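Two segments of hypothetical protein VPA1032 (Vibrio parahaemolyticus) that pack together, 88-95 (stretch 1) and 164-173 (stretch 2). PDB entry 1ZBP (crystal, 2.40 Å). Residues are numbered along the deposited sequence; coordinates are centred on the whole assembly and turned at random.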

# COMPACT_ATOMS: atom_id res chain seq x y z
N ALA A 88 -15.56 -7.30 -0.93
CA ALA A 88 -15.63 -6.08 -0.13
C ALA A 88 -15.05 -6.26 1.26
O ALA A 88 -15.54 -7.08 2.04
CB ALA A 88 -17.08 -5.59 -0.03
N ALA A 89 -14.01 -5.49 1.57
CA ALA A 89 -13.34 -5.55 2.87
C ALA A 89 -12.57 -4.26 3.11
O ALA A 89 -11.59 -4.25 3.86
CB ALA A 89 -12.38 -6.74 2.90
N THR A 90 -13.01 -3.18 2.48
CA THR A 90 -12.35 -1.89 2.60
C THR A 90 -13.30 -0.76 3.01
O THR A 90 -14.49 -0.78 2.67
CB THR A 90 -11.69 -1.52 1.26
OG1 THR A 90 -10.82 -0.41 1.44
CG2 THR A 90 -12.76 -1.13 0.25
N ALA A 91 -12.77 0.22 3.72
CA ALA A 91 -13.57 1.36 4.15
C ALA A 91 -13.12 2.58 3.35
O ALA A 91 -12.25 3.33 3.78
CB ALA A 91 -13.36 1.62 5.64
N LYS A 92 -13.71 2.77 2.18
CA LYS A 92 -13.34 3.91 1.36
C LYS A 92 -14.14 5.17 1.63
O LYS A 92 -15.37 5.17 1.56
CB LYS A 92 -13.46 3.55 -0.11
CG LYS A 92 -14.75 2.90 -0.48
CD LYS A 92 -14.71 2.55 -1.92
CE LYS A 92 -14.55 3.81 -2.76
NZ LYS A 92 -14.52 3.48 -4.22
N VAL A 93 -13.41 6.24 1.93
CA VAL A 93 -13.98 7.54 2.24
C VAL A 93 -14.09 8.34 0.95
O VAL A 93 -13.72 9.51 0.91
CB VAL A 93 -13.06 8.33 3.20
CG1 VAL A 93 -13.80 9.54 3.76
CG2 VAL A 93 -12.58 7.41 4.31
N LEU A 94 -14.59 7.70 -0.10
CA LEU A 94 -14.72 8.38 -1.38
C LEU A 94 -15.70 9.55 -1.25
O LEU A 94 -15.50 10.62 -1.85
CB LEU A 94 -15.21 7.40 -2.46
CG LEU A 94 -16.68 7.48 -2.87
CD1 LEU A 94 -16.84 8.56 -3.94
CD2 LEU A 94 -17.13 6.13 -3.40
N GLY A 95 -16.75 9.35 -0.46
CA GLY A 95 -17.71 10.43 -0.28
C GLY A 95 -19.14 9.94 -0.27
O GLY A 95 -19.43 8.85 0.20
N ASN A 164 -7.60 -1.09 9.86
CA ASN A 164 -8.55 -1.02 8.75
C ASN A 164 -7.86 -0.51 7.48
O ASN A 164 -7.00 0.38 7.53
CB ASN A 164 -9.70 -0.07 9.10
CG ASN A 164 -10.66 -0.66 10.12
OD1 ASN A 164 -10.95 -0.03 11.14
ND2 ASN A 164 -11.17 -1.86 9.84
N TYR A 165 -8.24 -1.09 6.35
CA TYR A 165 -7.73 -0.73 5.02
C TYR A 165 -8.61 0.37 4.44
O TYR A 165 -9.82 0.17 4.24
CB TYR A 165 -7.75 -1.97 4.12
CG TYR A 165 -7.57 -1.71 2.64
CD1 TYR A 165 -6.49 -0.95 2.16
CD2 TYR A 165 -8.46 -2.25 1.70
CE1 TYR A 165 -6.31 -0.73 0.78
CE2 TYR A 165 -8.29 -2.03 0.34
CZ TYR A 165 -7.22 -1.27 -0.12
OH TYR A 165 -7.08 -1.05 -1.47
N PHE A 166 -8.02 1.53 4.17
CA PHE A 166 -8.75 2.67 3.61
C PHE A 166 -8.36 3.02 2.17
O PHE A 166 -7.20 2.94 1.79
CB PHE A 166 -8.54 3.93 4.46
CG PHE A 166 -9.40 4.00 5.69
CD1 PHE A 166 -9.15 3.18 6.80
CD2 PHE A 166 -10.46 4.91 5.76
CE1 PHE A 166 -9.93 3.28 7.96
CE2 PHE A 166 -11.24 5.03 6.90
CZ PHE A 166 -10.98 4.21 8.02
N LEU A 167 -9.36 3.42 1.39
CA LEU A 167 -9.19 3.86 0.01
C LEU A 167 -9.68 5.30 0.04
O LEU A 167 -10.88 5.56 0.21
CB LEU A 167 -10.03 3.02 -0.95
CG LEU A 167 -9.27 1.85 -1.58
CD1 LEU A 167 -10.23 0.99 -2.39
CD2 LEU A 167 -8.15 2.38 -2.47
N VAL A 168 -8.75 6.23 -0.12
CA VAL A 168 -9.08 7.64 -0.04
C VAL A 168 -8.77 8.40 -1.31
O VAL A 168 -7.65 8.35 -1.83
CB VAL A 168 -8.33 8.28 1.14
CG1 VAL A 168 -8.59 9.76 1.19
CG2 VAL A 168 -8.78 7.61 2.44
N PRO A 169 -9.78 9.09 -1.85
CA PRO A 169 -9.68 9.88 -3.07
C PRO A 169 -8.54 10.88 -2.93
O PRO A 169 -8.48 11.60 -1.94
CB PRO A 169 -11.03 10.59 -3.15
CG PRO A 169 -11.95 9.59 -2.55
CD PRO A 169 -11.16 9.10 -1.34
N ILE A 170 -7.63 10.91 -3.90
CA ILE A 170 -6.52 11.84 -3.87
C ILE A 170 -7.11 13.25 -3.74
O ILE A 170 -6.56 14.11 -3.05
CB ILE A 170 -5.65 11.72 -5.14
CG1 ILE A 170 -4.98 10.35 -5.15
CG2 ILE A 170 -4.60 12.83 -5.18
CD1 ILE A 170 -4.19 10.07 -6.43
N ALA A 171 -8.26 13.46 -4.39
CA ALA A 171 -8.97 14.75 -4.36
C ALA A 171 -9.40 15.18 -2.95
O ALA A 171 -9.64 16.37 -2.69
CB ALA A 171 -10.19 14.69 -5.27
N SER A 172 -9.52 14.20 -2.05
CA SER A 172 -9.92 14.47 -0.67
C SER A 172 -8.72 14.84 0.20
O SER A 172 -8.89 15.14 1.37
CB SER A 172 -10.61 13.24 -0.07
OG SER A 172 -11.94 13.11 -0.52
N ILE A 173 -7.52 14.81 -0.36
CA ILE A 173 -6.32 15.12 0.41
C ILE A 173 -6.02 16.61 0.46
O ILE A 173 -6.03 17.29 -0.57
CB ILE A 173 -5.06 14.41 -0.17
CG1 ILE A 173 -5.21 12.89 -0.06
CG2 ILE A 173 -3.83 14.88 0.57
CD1 ILE A 173 -4.19 12.12 -0.87

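Stretch 1 runs alongside strand 165-169 in parallel, and the contact buries 487 Å² in total. Ala-88 does not reach the other stretch. Ala-89 adds little; its O lies near the edge of the Tyr-165 ring. Thr-90 gives the first strong contact. Its chi1 is t, and Thr-90 OG1 donates a hydrogen bond to Tyr-165 O at 3.0 Å. The same carbonyl accepts a second, nearly straight bond from Ala-91 N, also 3.0 Å from Tyr-165 O. One acceptor thus serves both a side chain and the backbone.

Ala-91 CB sits over the face of the Phe-166 ring, 4.2 Å from its centroid. It lies almost on the ring normal, in a CH-pi contact. Lys-92 lies beside Leu-167, a buried apolar residue, with Lys-92 CB and Leu-167 CB 3.6 Å apart. The rest of the lysine chain leads away, and NZ is hydrogen-bonded elsewhere in the structure.

Val-93 N donates a weak, bent hydrogen bond to Leu-167 O at 3.1 Å. Val-93 CG2 meets the edge of the Phe-166 ring, 3.6 Å from Phe-166 CD2, and lies 4.2 Å from Val-168 CG2. One methyl thus touches two apolar neighbours. Leu-94 CB packs 3.9 Å from Pro-169 CG, an apolar contact with the proline ring. Gly-95 makes no contact; its backbone angles suit glycine.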